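Local coordinates for 3-oxoacyl-(Acyl-carrier protein) synthase (Burkholderia xenovorans, PDB 4EFI) that probably catalyses the condensation of acyl groups with malonyl-acyl-carrier protein in fatty-acid synthesis, as a 3-oxoacyl-(acyl-carrier protein) synthase of the thiolase superfamily, at residues A134-M139 and A191-G196; L325-F330 and A337-A342. One frame throughout, in Å; residues are numbered along the deposited sequence.

Interaction 1 of 2, residues A134-M139 and A191-G196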
ATOM      1  N   ALA A 134       4.378   5.821  -5.583  1.00 12.20           N
ATOM      2  CA  ALA A 134       4.223   5.188  -6.892  1.00 12.86           C
ATOM      3  C   ALA A 134       3.356   6.027  -7.826  1.00 11.86           C
ATOM      4  O   ALA A 134       3.669   6.180  -9.016  1.00 12.51           O
ATOM      5  CB  ALA A 134       3.626   3.808  -6.743  1.00 14.04           C
ATOM      6  N   LEU A 135       2.256   6.558  -7.294  1.00 11.18           N
ATOM      7  CA  LEU A 135       1.398   7.438  -8.085  1.00 12.55           C
ATOM      8  C   LEU A 135       2.176   8.649  -8.570  1.00 12.54           C
ATOM      9  O   LEU A 135       2.129   9.006  -9.742  1.00 12.48           O
ATOM     10  CB  LEU A 135       0.189   7.911  -7.259  1.00 12.52           C
ATOM     11  CG  LEU A 135      -0.910   6.890  -6.974  1.00 13.51           C
ATOM     12  CD1 LEU A 135      -1.978   7.517  -6.089  1.00 14.40           C
ATOM     13  CD2 LEU A 135      -1.547   6.386  -8.226  1.00 15.30           C
ATOM     14  N   TRP A 136       2.908   9.298  -7.669  1.00 12.62           N
ATOM     15  CA  TRP A 136       3.684  10.458  -8.049  1.00 12.33           C
ATOM     16  C   TRP A 136       4.720  10.106  -9.126  1.00 12.05           C
ATOM     17  O   TRP A 136       4.831  10.810 -10.143  1.00 13.04           O
ATOM     18  CB  TRP A 136       4.383  11.112  -6.843  1.00 13.20           C
ATOM     19  CG  TRP A 136       5.423  12.047  -7.309  1.00 13.40           C
ATOM     20  CD1 TRP A 136       5.223  13.246  -7.886  1.00 14.32           C
ATOM     21  CD2 TRP A 136       6.834  11.804  -7.329  1.00 14.92           C
ATOM     22  NE1 TRP A 136       6.431  13.786  -8.288  1.00 15.38           N
ATOM     23  CE2 TRP A 136       7.436  12.910  -7.946  1.00 15.88           C
ATOM     24  CE3 TRP A 136       7.647  10.754  -6.872  1.00 17.17           C
ATOM     25  CZ2 TRP A 136       8.827  13.004  -8.109  1.00 17.13           C
ATOM     26  CZ3 TRP A 136       9.010  10.837  -7.047  1.00 18.63           C
ATOM     27  CH2 TRP A 136       9.586  11.956  -7.661  1.00 17.18           C
ATOM     28  N   LEU A 137       5.463   9.018  -8.924  1.00 12.19           N
ATOM     29  CA  LEU A 137       6.519   8.697  -9.867  1.00 12.69           C
ATOM     30  C   LEU A 137       5.930   8.413 -11.230  1.00 11.90           C
ATOM     31  O   LEU A 137       6.435   8.885 -12.259  1.00 13.43           O
ATOM     32  CB  LEU A 137       7.347   7.516  -9.387  1.00 14.63           C
ATOM     33  CG  LEU A 137       8.533   7.219 -10.297  1.00 16.61           C
ATOM     34  CD1 LEU A 137       9.428   8.444 -10.499  1.00 22.47           C
ATOM     35  CD2 LEU A 137       9.318   6.084  -9.682  1.00 21.68           C
ATOM     36  N   GLY A 138       4.874   7.631 -11.259  1.00 11.53           N
ATOM     37  CA  GLY A 138       4.235   7.318 -12.521  1.00 12.29           C
ATOM     38  C   GLY A 138       3.665   8.519 -13.244  1.00 12.29           C
ATOM     39  O   GLY A 138       3.797   8.674 -14.462  1.00 12.95           O
ATOM     40  N   MET A 139       3.024   9.409 -12.489  1.00 11.42           N
ATOM     41  CA  MET A 139       2.465  10.612 -13.083  1.00 12.89           C
ATOM     42  C   MET A 139       3.563  11.558 -13.557  1.00 12.56           C
ATOM     43  O   MET A 139       3.419  12.220 -14.580  1.00 14.07           O
ATOM     44  CB  MET A 139       1.490  11.320 -12.131  1.00 13.21           C
ATOM     45  CG  MET A 139       0.247  10.501 -11.883  1.00 13.17           C
ATOM     46  SD  MET A 139      -1.078  11.453 -11.113  1.00 14.78           S
ATOM     47  CE  MET A 139      -2.441  10.329 -11.376  1.00 16.28           C
ATOM     48  N   ALA A 191      -2.489  17.094  -9.495  1.00 17.37           N
ATOM     49  CA  ALA A 191      -2.355  16.194  -8.365  1.00 15.64           C
ATOM     50  C   ALA A 191      -1.252  16.727  -7.462  1.00 16.97           C
ATOM     51  O   ALA A 191      -0.241  17.241  -7.949  1.00 18.00           O
ATOM     52  CB  ALA A 191      -2.025  14.792  -8.825  1.00 16.10           C
ATOM     53  N   HIS A 192      -1.441  16.615  -6.154  1.00 15.38           N
ATOM     54  CA  HIS A 192      -0.478  17.106  -5.168  1.00 15.54           C
ATOM     55  C   HIS A 192      -0.016  15.969  -4.273  1.00 15.70           C
ATOM     56  O   HIS A 192      -0.808  15.085  -3.905  1.00 15.84           O
ATOM     57  CB  HIS A 192      -1.103  18.192  -4.295  1.00 17.73           C
ATOM     58  CG  HIS A 192      -1.544  19.389  -5.068  1.00 19.86           C
ATOM     59  ND1 HIS A 192      -0.720  20.466  -5.304  1.00 22.91           N
ATOM     60  CD2 HIS A 192      -2.708  19.656  -5.701  1.00 21.42           C
ATOM     61  CE1 HIS A 192      -1.368  21.361  -6.030  1.00 24.00           C
ATOM     62  NE2 HIS A 192      -2.577  20.894  -6.282  1.00 23.40           N
ATOM     63  N   PHE A 193       1.270  15.982  -3.924  1.00 14.32           N
ATOM     64  CA  PHE A 193       1.897  14.920  -3.155  1.00 14.31           C
ATOM     65  C   PHE A 193       2.860  15.525  -2.150  1.00 13.79           C
ATOM     66  O   PHE A 193       3.441  16.586  -2.392  1.00 15.16           O
ATOM     67  CB  PHE A 193       2.708  13.996  -4.054  1.00 14.69           C
ATOM     68  CG  PHE A 193       1.943  13.439  -5.211  1.00 14.20           C
ATOM     69  CD1 PHE A 193       1.886  14.121  -6.419  1.00 14.57           C
ATOM     70  CD2 PHE A 193       1.294  12.216  -5.121  1.00 12.94           C
ATOM     71  CE1 PHE A 193       1.184  13.588  -7.497  1.00 14.90           C
ATOM     72  CE2 PHE A 193       0.615  11.690  -6.200  1.00 14.06           C
ATOM     73  CZ  PHE A 193       0.545  12.380  -7.381  1.00 15.38           C
ATOM     74  N   ILE A 194       3.016  14.839  -1.021  1.00 13.41           N
ATOM     75  CA  ILE A 194       4.057  15.160  -0.035  1.00 13.42           C
ATOM     76  C   ILE A 194       4.765  13.869   0.311  1.00 14.50           C
ATOM     77  O   ILE A 194       4.116  12.839   0.520  1.00 14.16           O
ATOM     78  CB  ILE A 194       3.492  15.816   1.238  1.00 13.82           C
ATOM     79  CG1 ILE A 194       2.696  17.076   0.871  1.00 16.43           C
ATOM     80  CG2 ILE A 194       4.640  16.121   2.222  1.00 16.08           C
ATOM     81  CD1 ILE A 194       2.179  17.867   2.073  1.00 17.53           C
ATOM     82  N   ILE A 195       6.096  13.874   0.288  1.00 13.81           N
ATOM     83  CA  ILE A 195       6.874  12.663   0.550  1.00 13.44           C
ATOM     84  C   ILE A 195       7.980  12.959   1.549  1.00 12.22           C
ATOM     85  O   ILE A 195       8.782  13.875   1.324  1.00 13.55           O
ATOM     86  CB  ILE A 195       7.493  12.063  -0.736  1.00 12.61           C
ATOM     87  CG1 ILE A 195       6.421  11.768  -1.791  1.00 14.51           C
ATOM     88  CG2 ILE A 195       8.262  10.792  -0.405  1.00 13.96           C
ATOM     89  CD1 ILE A 195       6.998  11.262  -3.126  1.00 14.69           C
ATOM     90  N   GLY A 196       8.013  12.241   2.672  1.00 12.69           N
ATOM     91  CA  GLY A 196       9.011  12.455   3.705  1.00 13.23           C
ATOM     92  C   GLY A 196       9.692  11.178   4.143  1.00 13.13           C
ATOM     93  O   GLY A 196       9.143  10.093   3.971  1.00 14.33           O
TER

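Interaction 2 of 2, residues L325-F330 and A337-A342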
ATOM      1  N   LEU A 325     -10.207  12.635  -3.653  1.00 15.06           N
ATOM      2  CA  LEU A 325      -9.590  11.740  -2.696  1.00 14.25           C
ATOM      3  C   LEU A 325      -8.292  12.262  -2.103  1.00 15.23           C
ATOM      4  O   LEU A 325      -7.476  12.885  -2.798  1.00 15.45           O
ATOM      5  CB  LEU A 325      -9.264  10.414  -3.388  1.00 14.92           C
ATOM      6  CG  LEU A 325     -10.472   9.694  -4.014  1.00 15.67           C
ATOM      7  CD1 LEU A 325     -10.025   8.459  -4.761  1.00 16.33           C
ATOM      8  CD2 LEU A 325     -11.466   9.328  -2.949  1.00 16.37           C
ATOM      9  N   GLY A 326      -8.094  11.947  -0.823  1.00 13.64           N
ATOM     10  CA  GLY A 326      -6.803  12.103  -0.172  1.00 13.84           C
ATOM     11  C   GLY A 326      -6.302  10.733   0.227  1.00 15.00           C
ATOM     12  O   GLY A 326      -7.094   9.881   0.628  1.00 15.87           O
ATOM     13  N   MET A 327      -5.001  10.501   0.084  1.00 12.79           N
ATOM     14  CA  MET A 327      -4.393   9.189   0.350  1.00 12.08           C
ATOM     15  C   MET A 327      -3.187   9.410   1.240  1.00 11.65           C
ATOM     16  O   MET A 327      -2.414  10.321   0.983  1.00 13.35           O
ATOM     17  CB  MET A 327      -3.948   8.503  -0.941  1.00 11.97           C
ATOM     18  CG  MET A 327      -5.054   8.358  -1.947  1.00 12.69           C
ATOM     19  SD  MET A 327      -4.484   7.536  -3.426  1.00 15.04           S
ATOM     20  CE  MET A 327      -5.878   7.758  -4.535  1.00 16.69           C
ATOM     21  N   PHE A 328      -3.045   8.617   2.296  1.00 12.66           N
ATOM     22  CA  PHE A 328      -1.985   8.830   3.285  1.00 12.59           C
ATOM     23  C   PHE A 328      -1.365   7.510   3.666  1.00 13.19           C
ATOM     24  O   PHE A 328      -2.027   6.667   4.252  1.00 12.93           O
ATOM     25  CB  PHE A 328      -2.564   9.531   4.522  1.00 13.31           C
ATOM     26  CG  PHE A 328      -3.291  10.793   4.190  1.00 13.12           C
ATOM     27  CD1 PHE A 328      -2.588  11.960   3.926  1.00 15.70           C
ATOM     28  CD2 PHE A 328      -4.663  10.794   4.036  1.00 15.49           C
ATOM     29  CE1 PHE A 328      -3.246  13.117   3.558  1.00 16.26           C
ATOM     30  CE2 PHE A 328      -5.331  11.954   3.665  1.00 15.89           C
ATOM     31  CZ  PHE A 328      -4.617  13.115   3.440  1.00 16.36           C
ATOM     32  N   GLY A 329      -0.092   7.350   3.317  1.00 12.67           N
ATOM     33  CA  GLY A 329       0.656   6.151   3.633  1.00 13.36           C
ATOM     34  C   GLY A 329       1.797   6.491   4.567  1.00 13.89           C
ATOM     35  O   GLY A 329       2.390   7.562   4.472  1.00 14.95           O
ATOM     36  N   PHE A 330       2.076   5.590   5.498  1.00 13.48           N
ATOM     37  CA  PHE A 330       3.123   5.802   6.483  1.00 13.91           C
ATOM     38  C   PHE A 330       3.638   4.454   6.963  1.00 16.28           C
ATOM     39  O   PHE A 330       2.912   3.466   6.938  1.00 18.70           O
ATOM     40  CB  PHE A 330       2.544   6.582   7.662  1.00 14.23           C
ATOM     41  CG  PHE A 330       1.172   6.125   8.052  1.00 15.96           C
ATOM     42  CD1 PHE A 330       0.060   6.559   7.354  1.00 16.47           C
ATOM     43  CD2 PHE A 330       0.996   5.237   9.097  1.00 16.25           C
ATOM     44  CE1 PHE A 330      -1.204   6.128   7.700  1.00 17.21           C
ATOM     45  CE2 PHE A 330      -0.266   4.803   9.448  1.00 18.15           C
ATOM     46  CZ  PHE A 330      -1.367   5.250   8.748  1.00 18.58           C
ATOM     47  N   ALA A 337       3.867   9.532   3.074  1.00 12.82           N
ATOM     48  CA  ALA A 337       3.580  10.130   1.779  1.00 13.90           C
ATOM     49  C   ALA A 337       2.091  10.328   1.603  1.00 12.76           C
ATOM     50  O   ALA A 337       1.283   9.520   2.093  1.00 13.50           O
ATOM     51  CB  ALA A 337       4.148   9.290   0.648  1.00 13.56           C
ATOM     52  N   SER A 338       1.721  11.399   0.914  1.00 12.26           N
ATOM     53  CA  SER A 338       0.321  11.669   0.593  1.00 11.87           C
ATOM     54  C   SER A 338       0.112  11.930  -0.883  1.00 13.05           C
ATOM     55  O   SER A 338       1.039  12.272  -1.619  1.00 13.54           O
ATOM     56  CB  SER A 338      -0.179  12.880   1.368  1.00 13.00           C
ATOM     57  OG  SER A 338       0.512  14.024   0.904  1.00 14.85           O
ATOM     58  N   ALA A 339      -1.145  11.764  -1.309  1.00 12.23           N
ATOM     59  CA  ALA A 339      -1.613  12.167  -2.633  1.00 12.60           C
ATOM     60  C   ALA A 339      -2.988  12.778  -2.458  1.00 13.25           C
ATOM     61  O   ALA A 339      -3.810  12.261  -1.693  1.00 15.25           O
ATOM     62  CB  ALA A 339      -1.693  10.980  -3.562  1.00 13.22           C
ATOM     63  N   ALA A 340      -3.257  13.848  -3.174  1.00 13.28           N
ATOM     64  CA  ALA A 340      -4.576  14.447  -3.180  1.00 13.55           C
ATOM     65  C   ALA A 340      -4.894  14.775  -4.613  1.00 13.28           C
ATOM     66  O   ALA A 340      -4.178  15.529  -5.252  1.00 14.94           O
ATOM     67  CB  ALA A 340      -4.606  15.707  -2.349  1.00 15.84           C
ATOM     68  N   LEU A 341      -5.994  14.219  -5.117  1.00 14.63           N
ATOM     69  CA  LEU A 341      -6.345  14.376  -6.514  1.00 14.87           C
ATOM     70  C   LEU A 341      -7.783  13.888  -6.758  1.00 14.60           C
ATOM     71  O   LEU A 341      -8.364  13.165  -5.944  1.00 15.39           O
ATOM     72  CB  LEU A 341      -5.365  13.623  -7.435  1.00 15.12           C
ATOM     73  CG  LEU A 341      -5.517  12.108  -7.532  1.00 15.84           C
ATOM     74  CD1 LEU A 341      -4.562  11.554  -8.576  1.00 18.48           C
ATOM     75  CD2 LEU A 341      -5.290  11.411  -6.213  1.00 16.70           C
ATOM     76  N   ALA A 342      -8.331  14.299  -7.897  1.00 15.62           N
ATOM     77  CA  ALA A 342      -9.598  13.790  -8.407  1.00 14.50           C
ATOM     78  C   ALA A 342      -9.375  12.474  -9.144  1.00 15.89           C
ATOM     79  O   ALA A 342      -8.408  12.315  -9.899  1.00 17.35           O
ATOM     80  CB  ALA A 342     -10.242  14.809  -9.319  1.00 16.49           C
TER

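Interaction 1 of 2, residues A134-M139 and A191-G196
Helix 130-143 packs on a face of a five-stranded mixed sheet here, and W136 meets F193 of strand 190-197 where the two elements come together. The CB of W136 sits almost exactly over the middle of the F193 ring, 3.6 Å from its centroid, a CH-pi contact. W136 CA also lies over the ring, and W136 N sits just beyond the rim, 3.6 Å from F193 CE2. W136 CG is anti to its backbone N (chi1 165°), and the indole turns an edge to the phenyl face: the five-membered ring and the F193 ring form an edge-to-face pair, their planes at 66°. W136 CD1 makes the closest approach of the indole, 3.7 Å from F193 CD1. At the six-membered end, W136 CE3 reaches I195 CD1 at 3.8 Å.

The helix and strand segments run at 124° to each other with axes 9.3 Å apart, the layered helix-on-sheet packing of the thiolase fold, and no hydrogen bond joins them. One turn on from L135, the extended side chain of M139 brings SD to the edge of the F193 ring, near its plane and 4.2 Å from CZ, and equally close to A191 CB. L135 adds its CB, 3.9 Å from F193 CE2. Strand 10-15 borders the contact through L12, which touches W136, and T14, which touches M139, A191 and F193; from the second sheet, I19 of strand 17-26 packs against L135 and M139.

Interaction 2 of 2, residues L325-F330 and A337-A342
The F328 ring meets S338 obliquely across the hairpin: S338 CB stands 3.6 Å from F328 CD1 and a little farther from CE1. Beyond the pair of strands the ring of F328 also meets that of F269, their planes at about 35°, and touches V250 of helix 235-257. F328 and S338 form a non-hydrogen-bonded antiparallel pair, as do G326 and A340, and the side chains of F328, S338 and A340 share one face of the sheet. S338 OG lies between its backbone N and carbonyl carbon (chi1 66°) and hydrogen-bonds T253 OG1 of helix 235-257, with a weak second bond from I194 N.

L325, M327, A337, A339 and L341 project from the other face, on which helix 130-143 packs: M327 touches Y131 and L135, and A337 touches Q133, while L325 meets L314 and A266. The extended M327 chain carries CE to within 4.1 Å of L341 CD2, the two side chains crossing obliquely, while its CB packs 4.3 Å from A339 CB.

Strands 323-331 and 335-343 form a beta hairpin within the five-stranded sheet, 335-343 being its middle strand. L325 with L341, M327 with A339 and G329 with A337 each exchange two backbone hydrogen bonds. The straightest, G329 N to A337 O, measures 2.8 Å with 173° at the hydrogen; M327 N to A339 O is more bent. Between these pairs, CA-H groups supplement the bonds, as where S338 CA lies 3.1 Å from M327 O. Six backbone N-H...O hydrogen bonds thus satisfy buried amide and carbonyl groups, while the polar tip of S338 ties its face of the sheet to helix 235-257.

Interactions 1 and 2 lie in the same five-stranded sheet, their centres about 8 Å apart, and meet where strand 190-197 runs beside strand 335-343. Two probable backbone hydrogen bonds make the join, S338 N to I194 O and A340 N to H192 O, each 2.8 Å. On the face under helix 130-143, F193 touches A339, and M139 touches L341, so the packing of 134-139 on 191-196 carries on across 325-330 and 337-342 through L135 on M327. The other face is covered by helix 235-257, whose L249 touches both I194 and S338. Helices 130-143 and 235-257 thus pack on opposite faces of the one sheet that both contacts share.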